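Local coordinates for protein beta-1,4-mannanase (Caldicellulosiruptor saccharolyticus, PDB 1PMH) that probably anchors a mannan-degrading enzyme to its substrate, serving as a calcium-containing carbohydrate-binding module that holds a mannohexaose chain, at residues 28-33 and 160-165; 34-39 and 172-177. All coordinates share one frame; numbering follows the deposited sequence.

Interaction 1: residues 28-33 and 160-165; sequences KCIKKV and FQFAGQ. With BMA (beta-D-mannopyranose), chain B; EDO (1,2-ethanediol), chain D.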
ATOM      1  N   LYS A  28      -1.867  12.068  -7.596  1.00 17.08           N
ATOM      2  CA  LYS A  28      -2.288  13.251  -6.856  1.00 18.42           C
ATOM      3  C   LYS A  28      -1.331  13.559  -5.711  1.00 17.53           C
ATOM      4  O   LYS A  28      -0.235  14.068  -5.962  1.00 19.79           O
ATOM      5  CB  LYS A  28      -3.774  13.187  -6.457  0.50 19.69           C
ATOM      6  CG  LYS A  28      -4.767  12.957  -7.601  0.50 23.47           C
ATOM      7  CD  LYS A  28      -4.982  14.191  -8.484  0.50 27.00           C
ATOM      8  CE  LYS A  28      -6.362  14.217  -9.169  0.50 26.19           C
ATOM      9  NZ  LYS A  28      -6.924  12.970  -9.827  0.50 26.62           N
ATOM     10  N   CYS A  29      -1.710  13.307  -4.463  1.00 17.63           N
ATOM     11  CA  CYS A  29      -0.838  13.546  -3.324  1.00 18.02           C
ATOM     12  C   CYS A  29       0.409  12.706  -3.335  1.00 16.55           C
ATOM     13  O   CYS A  29       1.412  13.056  -2.697  1.00 17.10           O
ATOM     14  CB  CYS A  29      -1.581  13.291  -2.030  1.00 18.59           C
ATOM     15  SG  CYS A  29      -2.138  11.566  -1.828  1.00 19.16           S
ATOM     16  N   ILE A  30       0.415  11.605  -4.073  1.00 15.83           N
ATOM     17  CA  ILE A  30       1.613  10.818  -4.260  1.00 15.15           C
ATOM     18  C   ILE A  30       2.402  11.453  -5.386  1.00 15.94           C
ATOM     19  O   ILE A  30       1.975  11.423  -6.534  1.00 17.20           O
ATOM     20  CB  ILE A  30       1.260   9.347  -4.570  1.00 15.11           C
ATOM     21  CG1 ILE A  30       0.438   8.702  -3.469  1.00 16.83           C
ATOM     22  CG2 ILE A  30       2.577   8.611  -4.835  1.00 16.59           C
ATOM     23  CD1 ILE A  30      -0.297   7.455  -3.906  1.00 19.71           C
ATOM     24  N   LYS A  31       3.552  12.045  -5.070  1.00 16.58           N
ATOM     25  CA  LYS A  31       4.364  12.805  -6.023  1.00 17.92           C
ATOM     26  C   LYS A  31       5.394  11.982  -6.789  1.00 18.21           C
ATOM     27  O   LYS A  31       5.867  12.430  -7.818  1.00 19.06           O
ATOM     28  CB  LYS A  31       5.095  13.932  -5.293  1.00 18.25           C
ATOM     29  CG  LYS A  31       4.158  14.855  -4.576  1.00 20.14           C
ATOM     30  CD  LYS A  31       3.013  15.366  -5.428  1.00 20.81           C
ATOM     31  CE  LYS A  31       2.151  16.325  -4.711  1.00 24.07           C
ATOM     32  NZ  LYS A  31       1.017  16.718  -5.570  1.00 27.19           N
ATOM     33  N   LYS A  32       5.781  10.839  -6.259  1.00 17.49           N
ATOM     34  CA  LYS A  32       6.777   9.982  -6.891  1.00 17.06           C
ATOM     35  C   LYS A  32       6.644   8.600  -6.338  1.00 16.69           C
ATOM     36  O   LYS A  32       6.359   8.417  -5.158  1.00 16.75           O
ATOM     37  CB  LYS A  32       8.202  10.495  -6.659  1.00 19.46           C
ATOM     38  CG  LYS A  32       9.288   9.789  -7.465  1.00 21.61           C
ATOM     39  CD  LYS A  32      10.647  10.361  -7.175  1.00 29.88           C
ATOM     40  CE  LYS A  32      11.682   9.446  -7.767  1.00 34.21           C
ATOM     41  NZ  LYS A  32      11.577   9.442  -9.250  0.80 46.19           N
ATOM     42  N   VAL A  33       6.798   7.634  -7.228  1.00 17.15           N
ATOM     43  CA  VAL A  33       6.781   6.220  -6.926  1.00 16.01           C
ATOM     44  C   VAL A  33       8.134   5.680  -7.383  1.00 17.15           C
ATOM     45  O   VAL A  33       8.552   5.893  -8.529  1.00 18.88           O
ATOM     46  CB  VAL A  33       5.678   5.505  -7.652  1.00 17.48           C
ATOM     47  CG1 VAL A  33       5.681   4.023  -7.340  1.00 17.86           C
ATOM     48  CG2 VAL A  33       4.315   6.052  -7.316  1.00 16.87           C
ATOM     49  N   PHE A 160      -4.087   0.754  -3.808  1.00 13.43           N
ATOM     50  CA  PHE A 160      -3.907   1.339  -2.495  1.00 13.11           C
ATOM     51  C   PHE A 160      -4.252   2.823  -2.594  1.00 12.95           C
ATOM     52  O   PHE A 160      -3.655   3.538  -3.380  1.00 14.03           O
ATOM     53  CB  PHE A 160      -2.481   1.215  -1.987  1.00 14.20           C
ATOM     54  CG  PHE A 160      -2.106  -0.176  -1.592  1.00 15.70           C
ATOM     55  CD1 PHE A 160      -1.820  -1.108  -2.537  1.00 18.08           C
ATOM     56  CD2 PHE A 160      -2.030  -0.536  -0.242  1.00 17.71           C
ATOM     57  CE1 PHE A 160      -1.477  -2.434  -2.203  1.00 20.51           C
ATOM     58  CE2 PHE A 160      -1.687  -1.811   0.118  1.00 21.01           C
ATOM     59  CZ  PHE A 160      -1.419  -2.726  -0.890  1.00 20.56           C
ATOM     60  N   GLN A 161      -5.269   3.238  -1.829  1.00 13.19           N
ATOM     61  CA  GLN A 161      -5.653   4.615  -1.735  1.00 13.44           C
ATOM     62  C   GLN A 161      -5.078   5.193  -0.450  1.00 13.51           C
ATOM     63  O   GLN A 161      -5.154   4.566   0.578  1.00 14.10           O
ATOM     64  CB  GLN A 161      -7.161   4.760  -1.761  1.00 14.36           C
ATOM     65  CG  GLN A 161      -7.610   6.210  -1.702  1.00 15.01           C
ATOM     66  CD  GLN A 161      -9.115   6.293  -1.825  1.00 16.13           C
ATOM     67  OE1 GLN A 161      -9.824   6.492  -0.820  1.00 18.88           O
ATOM     68  NE2 GLN A 161      -9.625   6.133  -3.019  1.00 17.78           N
ATOM     69  N   PHE A 162      -4.528   6.409  -0.539  1.00 13.51           N
ATOM     70  CA  PHE A 162      -4.069   7.150   0.606  1.00 13.69           C
ATOM     71  C   PHE A 162      -4.805   8.461   0.616  1.00 14.73           C
ATOM     72  O   PHE A 162      -4.947   9.092  -0.430  1.00 16.65           O
ATOM     73  CB  PHE A 162      -2.564   7.403   0.508  1.00 14.48           C
ATOM     74  CG  PHE A 162      -1.750   6.172   0.557  1.00 14.73           C
ATOM     75  CD1 PHE A 162      -1.478   5.439  -0.585  1.00 14.99           C
ATOM     76  CD2 PHE A 162      -1.232   5.719   1.775  1.00 16.92           C
ATOM     77  CE1 PHE A 162      -0.756   4.257  -0.501  1.00 17.04           C
ATOM     78  CE2 PHE A 162      -0.522   4.514   1.816  1.00 17.81           C
ATOM     79  CZ  PHE A 162      -0.272   3.841   0.686  1.00 18.30           C
ATOM     80  N   ALA A 163      -5.190   8.951   1.785  1.00 14.54           N
ATOM     81  CA  ALA A 163      -5.842  10.261   1.847  1.00 15.02           C
ATOM     82  C   ALA A 163      -5.430  10.979   3.104  1.00 14.99           C
ATOM     83  O   ALA A 163      -5.685  10.533   4.217  1.00 15.70           O
ATOM     84  CB  ALA A 163      -7.379  10.148   1.793  1.00 15.69           C
ATOM     85  N   GLY A 164      -4.790  12.125   2.922  1.00 15.08           N
ATOM     86  CA  GLY A 164      -4.481  12.962   4.080  1.00 15.98           C
ATOM     87  C   GLY A 164      -5.766  13.492   4.719  1.00 16.46           C
ATOM     88  O   GLY A 164      -6.659  13.964   4.049  1.00 17.54           O
ATOM     89  N   GLN A 165      -5.823  13.432   6.030  1.00 16.65           N
ATOM     90  CA  GLN A 165      -6.982  13.932   6.791  1.00 17.45           C
ATOM     91  C   GLN A 165      -6.492  15.083   7.652  1.00 17.64           C
ATOM     92  O   GLN A 165      -6.032  14.939   8.769  1.00 18.90           O
ATOM     93  CB  GLN A 165      -7.612  12.830   7.633  1.00 18.08           C
ATOM     94  CG  GLN A 165      -8.240  11.697   6.833  1.00 17.48           C
ATOM     95  CD  GLN A 165      -8.862  10.649   7.686  1.00 17.47           C
ATOM     96  OE1 GLN A 165      -8.132   9.756   8.146  1.00 20.38           O
ATOM     97  NE2 GLN A 165     -10.123  10.739   7.944  1.00 21.98           N
TER
HETATM   98  C1  BMA B   3     -14.174   7.688  -0.641  1.00 18.00           C
HETATM   99  C2  BMA B   3     -12.989   7.390  -1.506  1.00 17.64           C
HETATM  100  C3  BMA B   3     -13.493   7.240  -2.938  1.00 17.69           C
HETATM  101  C4  BMA B   3     -14.634   6.210  -2.980  1.00 18.20           C
HETATM  102  C5  BMA B   3     -15.694   6.509  -1.940  1.00 19.83           C
HETATM  103  C6  BMA B   3     -16.711   5.382  -1.908  1.00 21.38           C
HETATM  104  O2  BMA B   3     -12.385   6.189  -1.083  1.00 17.67           O
HETATM  105  O3  BMA B   3     -12.379   6.929  -3.784  1.00 18.88           O
HETATM  106  O4  BMA B   3     -15.330   6.341  -4.189  1.00 19.16           O
HETATM  107  O5  BMA B   3     -15.120   6.627  -0.666  1.00 18.08           O
HETATM  108  O6  BMA B   3     -17.764   5.784  -1.106  1.00 24.96           O
HETATM  109  C1  EDO D 401      -0.577  17.595  -3.102  1.00 35.92           C
HETATM  110  O1  EDO D 401      -1.234  17.537  -4.343  1.00 42.66           O
HETATM  111  C2  EDO D 401      -1.553  16.888  -2.196  1.00 31.10           C
HETATM  112  O2  EDO D 401      -1.543  17.759  -1.103  1.00 31.37           O
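With CG1 of Ile-30 anti to its carbonyl carbon (chi1 -59°) and CG of Phe-162 placed likewise (chi1 -65°), the end of the isoleucine is brought to the phenylalanine ring, both residues pointing from the backbone into the interior of a jellyroll beta-sandwich. They meet between its two sheets: Ile-30 CD1 lies 4.1 Å from Phe-162 CD1, coming obliquely to the ring as the two side chains cross at about a right angle. Cys-29, just before the strand, adds a looser contact, its SG 4.0 Å from Phe-162 O. No hydrogen bond spans the segments; the sheets are joined here by van der Waals packing, with Leu-65 beside Ile-30 and Phe-103 and Leu-50 beside Phe-162. At Lys-31 and Lys-32 the edge strand makes a classic beta bulge opposite Asp-51; Lys-31 NZ turns back to donate to Lys-28 O at 3.0 Å. The residue before Phe-162 points out of the sandwich into the glycan site. There the extended Gln-161 side chain grips one mannose through both amide atoms: OE1 accepts from the sugar O2 at 2.6 Å, while NE2, also hydrogen-bonded to Asp-64 OD1, donates to the sugar O3 at 3.0 Å with an N-H...O angle of 157°.

Interaction 2: residues 34-39 and 172-177; sequences SVSQDL and PIYLDN. With CA (calcium ion), chain C.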
ATOM      1  N   SER A  34       8.860   5.023  -6.487  1.00 17.37           N
ATOM      2  CA  SER A  34      10.180   4.487  -6.831  1.00 18.15           C
ATOM      3  C   SER A  34      10.478   3.256  -5.998  1.00 17.60           C
ATOM      4  O   SER A  34       9.846   3.018  -4.992  1.00 18.26           O
ATOM      5  CB  SER A  34      11.259   5.570  -6.643  1.00 20.17           C
ATOM      6  OG  SER A  34      11.408   5.888  -5.264  1.00 19.90           O
ATOM      7  N   VAL A  35      11.494   2.508  -6.424  1.00 18.39           N
ATOM      8  CA  VAL A  35      12.002   1.388  -5.642  1.00 18.76           C
ATOM      9  C   VAL A  35      13.168   1.948  -4.829  1.00 19.19           C
ATOM     10  O   VAL A  35      13.984   2.682  -5.343  1.00 23.75           O
ATOM     11  CB  VAL A  35      12.285   0.148  -6.517  1.00 23.50           C
ATOM     12  CG1 VAL A  35      13.343   0.422  -7.589  1.00 31.13           C
ATOM     13  CG2 VAL A  35      12.583  -1.063  -5.669  1.00 24.53           C
ATOM     14  N   SER A  36      13.229   1.552  -3.576  1.00 17.95           N
ATOM     15  CA  SER A  36      14.196   2.080  -2.644  1.00 19.05           C
ATOM     16  C   SER A  36      14.895   0.987  -1.849  1.00 18.26           C
ATOM     17  O   SER A  36      14.279   0.009  -1.479  1.00 18.04           O
ATOM     18  CB  SER A  36      13.454   3.036  -1.696  1.00 18.49           C
ATOM     19  OG  SER A  36      14.254   3.595  -0.676  1.00 20.30           O
ATOM     20  N   GLN A  37      16.132   1.297  -1.491  1.00 18.58           N
ATOM     21  CA  GLN A  37      16.934   0.512  -0.527  1.00 18.77           C
ATOM     22  C   GLN A  37      16.966   1.132   0.853  1.00 18.56           C
ATOM     23  O   GLN A  37      17.751   0.698   1.683  1.00 19.46           O
ATOM     24  CB  GLN A  37      18.374   0.250  -1.064  1.00 19.58           C
ATOM     25  CG  GLN A  37      18.323  -0.622  -2.308  1.00 20.56           C
ATOM     26  CD  GLN A  37      19.720  -0.867  -2.856  1.00 24.60           C
ATOM     27  OE1 GLN A  37      20.644  -1.283  -2.134  1.00 31.88           O
ATOM     28  NE2 GLN A  37      19.923  -0.531  -4.092  1.00 26.50           N
ATOM     29  N   ASP A  38      16.103   2.111   1.133  1.00 18.11           N
ATOM     30  CA  ASP A  38      16.156   2.758   2.433  1.00 18.70           C
ATOM     31  C   ASP A  38      15.937   1.842   3.615  1.00 18.98           C
ATOM     32  O   ASP A  38      16.478   2.096   4.694  1.00 20.55           O
ATOM     33  CB  ASP A  38      15.111   3.881   2.521  1.00 19.16           C
ATOM     34  CG  ASP A  38      15.416   5.077   1.614  1.00 20.12           C
ATOM     35  OD1 ASP A  38      16.531   5.183   1.060  1.00 22.60           O
ATOM     36  OD2 ASP A  38      14.457   5.860   1.378  1.00 20.72           O
ATOM     37  N   LEU A  39      15.140   0.801   3.426  1.00 17.37           N
ATOM     38  CA  LEU A  39      14.769  -0.157   4.457  1.00 17.21           C
ATOM     39  C   LEU A  39      15.614  -1.445   4.352  1.00 17.53           C
ATOM     40  O   LEU A  39      15.212  -2.451   4.907  1.00 18.08           O
ATOM     41  CB  LEU A  39      13.272  -0.437   4.466  1.00 16.07           C
ATOM     42  CG  LEU A  39      12.370   0.801   4.483  1.00 17.59           C
ATOM     43  CD1 LEU A  39      10.943   0.376   4.496  1.00 17.69           C
ATOM     44  CD2 LEU A  39      12.643   1.697   5.651  1.00 21.30           C
ATOM     45  N   PRO A 172       8.216  10.326   2.775  1.00 15.83           N
ATOM     46  CA  PRO A 172       7.913   9.011   2.222  1.00 15.38           C
ATOM     47  C   PRO A 172       6.935   8.195   3.048  1.00 14.89           C
ATOM     48  O   PRO A 172       6.876   8.311   4.278  1.00 15.17           O
ATOM     49  CB  PRO A 172       9.278   8.355   2.179  1.00 16.43           C
ATOM     50  CG  PRO A 172      10.031   8.952   3.312  1.00 18.04           C
ATOM     51  CD  PRO A 172       9.576  10.391   3.356  1.00 16.85           C
ATOM     52  N   ILE A 173       6.207   7.333   2.343  1.00 14.27           N
ATOM     53  CA  ILE A 173       5.496   6.201   2.913  1.00 14.23           C
ATOM     54  C   ILE A 173       5.989   5.016   2.091  1.00 14.16           C
ATOM     55  O   ILE A 173       6.038   5.095   0.863  1.00 15.36           O
ATOM     56  CB  ILE A 173       3.984   6.343   2.786  1.00 14.19           C
ATOM     57  CG1 ILE A 173       3.464   7.529   3.593  1.00 15.63           C
ATOM     58  CG2 ILE A 173       3.279   5.035   3.231  1.00 15.33           C
ATOM     59  CD1 ILE A 173       1.979   7.822   3.501  1.00 16.08           C
ATOM     60  N   TYR A 174       6.366   3.928   2.753  1.00 14.46           N
ATOM     61  CA  TYR A 174       6.859   2.759   2.042  1.00 14.17           C
ATOM     62  C   TYR A 174       5.844   1.637   2.135  1.00 13.86           C
ATOM     63  O   TYR A 174       5.184   1.440   3.154  1.00 15.03           O
ATOM     64  CB  TYR A 174       8.200   2.266   2.580  1.00 14.99           C
ATOM     65  CG  TYR A 174       9.298   3.288   2.645  1.00 15.82           C
ATOM     66  CD1 TYR A 174       9.367   4.213   3.678  1.00 15.90           C
ATOM     67  CD2 TYR A 174      10.328   3.312   1.688  1.00 15.78           C
ATOM     68  CE1 TYR A 174      10.413   5.149   3.755  1.00 16.03           C
ATOM     69  CE2 TYR A 174      11.342   4.269   1.761  1.00 17.07           C
ATOM     70  CZ  TYR A 174      11.391   5.177   2.777  1.00 16.37           C
ATOM     71  OH  TYR A 174      12.393   6.107   2.902  1.00 17.79           O
ATOM     72  N   LEU A 175       5.761   0.868   1.076  1.00 14.28           N
ATOM     73  CA  LEU A 175       5.028  -0.381   1.047  1.00 14.20           C
ATOM     74  C   LEU A 175       5.994  -1.514   0.776  1.00 14.39           C
ATOM     75  O   LEU A 175       6.941  -1.389  -0.004  1.00 15.20           O
ATOM     76  CB  LEU A 175       3.959  -0.414  -0.018  1.00 16.49           C
ATOM     77  CG  LEU A 175       2.764   0.440   0.189  1.00 17.40           C
ATOM     78  CD1 LEU A 175       1.868   0.362  -1.048  1.00 18.47           C
ATOM     79  CD2 LEU A 175       1.968   0.005   1.413  1.00 21.69           C
ATOM     80  N   ASP A 176       5.741  -2.656   1.393  1.00 14.84           N
ATOM     81  CA  ASP A 176       6.527  -3.858   1.083  1.00 14.74           C
ATOM     82  C   ASP A 176       5.651  -5.073   1.352  1.00 15.39           C
ATOM     83  O   ASP A 176       4.637  -5.019   2.054  1.00 15.69           O
ATOM     84  CB  ASP A 176       7.819  -3.914   1.905  1.00 15.66           C
ATOM     85  CG  ASP A 176       8.951  -4.711   1.280  1.00 15.60           C
ATOM     86  OD1 ASP A 176       8.765  -5.311   0.209  1.00 16.41           O
ATOM     87  OD2 ASP A 176      10.039  -4.756   1.859  1.00 17.73           O
ATOM     88  N   ASN A 177       6.122  -6.197   0.814  1.00 15.93           N
ATOM     89  CA  ASN A 177       5.505  -7.493   1.119  1.00 17.25           C
ATOM     90  C   ASN A 177       3.996  -7.463   0.933  1.00 15.85           C
ATOM     91  O   ASN A 177       3.222  -7.913   1.791  1.00 17.27           O
ATOM     92  CB  ASN A 177       5.917  -7.951   2.503  1.00 18.27           C
ATOM     93  CG  ASN A 177       7.403  -8.221   2.574  1.00 19.99           C
ATOM     94  OD1 ASN A 177       8.022  -8.615   1.583  1.00 20.89           O
ATOM     95  ND2 ASN A 177       7.995  -8.021   3.722  1.00 24.21           N
TER
HETATM   96 CA    CA C 300      11.126  -6.059  -0.046  1.00 16.50          CA
HETATM   97  O   HOH W   1      10.559  -8.121   0.858  1.00 18.40           O
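Leu-39 lies over one face of the Tyr-174 ring, off-centre, with its CD1 3.8 Å from Tyr-174 CG in a CH-pi contact. The meeting takes place on the outer face of one sheet of the jellyroll, where strands 30-36 and 172-181 flank strand 47-53 and the chain leaves strand 30-36 after Ser-36 to pass over Tyr-174. At the phenol end, Tyr-174 OH donates to Asp-38 OD2 at 2.6 Å, using the anti lone pair of that oxygen; carboxylate and ring planes stand 76° apart. Asp-38 CG, anti to its carbonyl carbon (chi1 -68°), is thereby carried to the rim of the ring. Ser-36 OG also sits at this edge, 3.9 Å from Tyr-174 CE2, and accepts from Asp-38 N at 3.0 Å, an ST turn that holds the backbone bearing the aspartate. A phenylalanine in place of Tyr-174 would probably leave Asp-38 OD2 without its hydroxyl donor, with Arg-49 as a remaining partner. Two residues on, Asp-176 chelates the calcium ion with both oxygens, OD1 at 2.5 Å from the metal, and Asn-177 OD1 accepts from a calcium-bound water. Because Asp-38 OD2 also forms a salt bridge with Arg-49 on the intervening strand, its negative charge is probably offset there, and hydroxyl and guanidinium together would be expected to favour the ionised carboxylate.

In the fold
The two contacts have centres 14 Å apart and share strand 30-36, whose first half serves interaction 1 and whose end, with the following turn, serves interaction 2. Along the chain their segments alternate: 28-33, 34-39, 160-165, 172-177. Interaction 1 joins the two sheets through the core, whereas interaction 2 lies on the outer face of the sheet that holds strands 30-36 and 172-181. They meet where strands 153-165 and 172-181, consecutive in the chain, pack across the sandwich: Phe-160 CG is 4.0 Å from Leu-175 CD1, and Phe-162 CE2 is 4.1 Å from Ile-173 CG2. One continuous core thus connects the glycan-binding face, which carries Gln-161, to the sheet carrying the calcium ligand Asp-176.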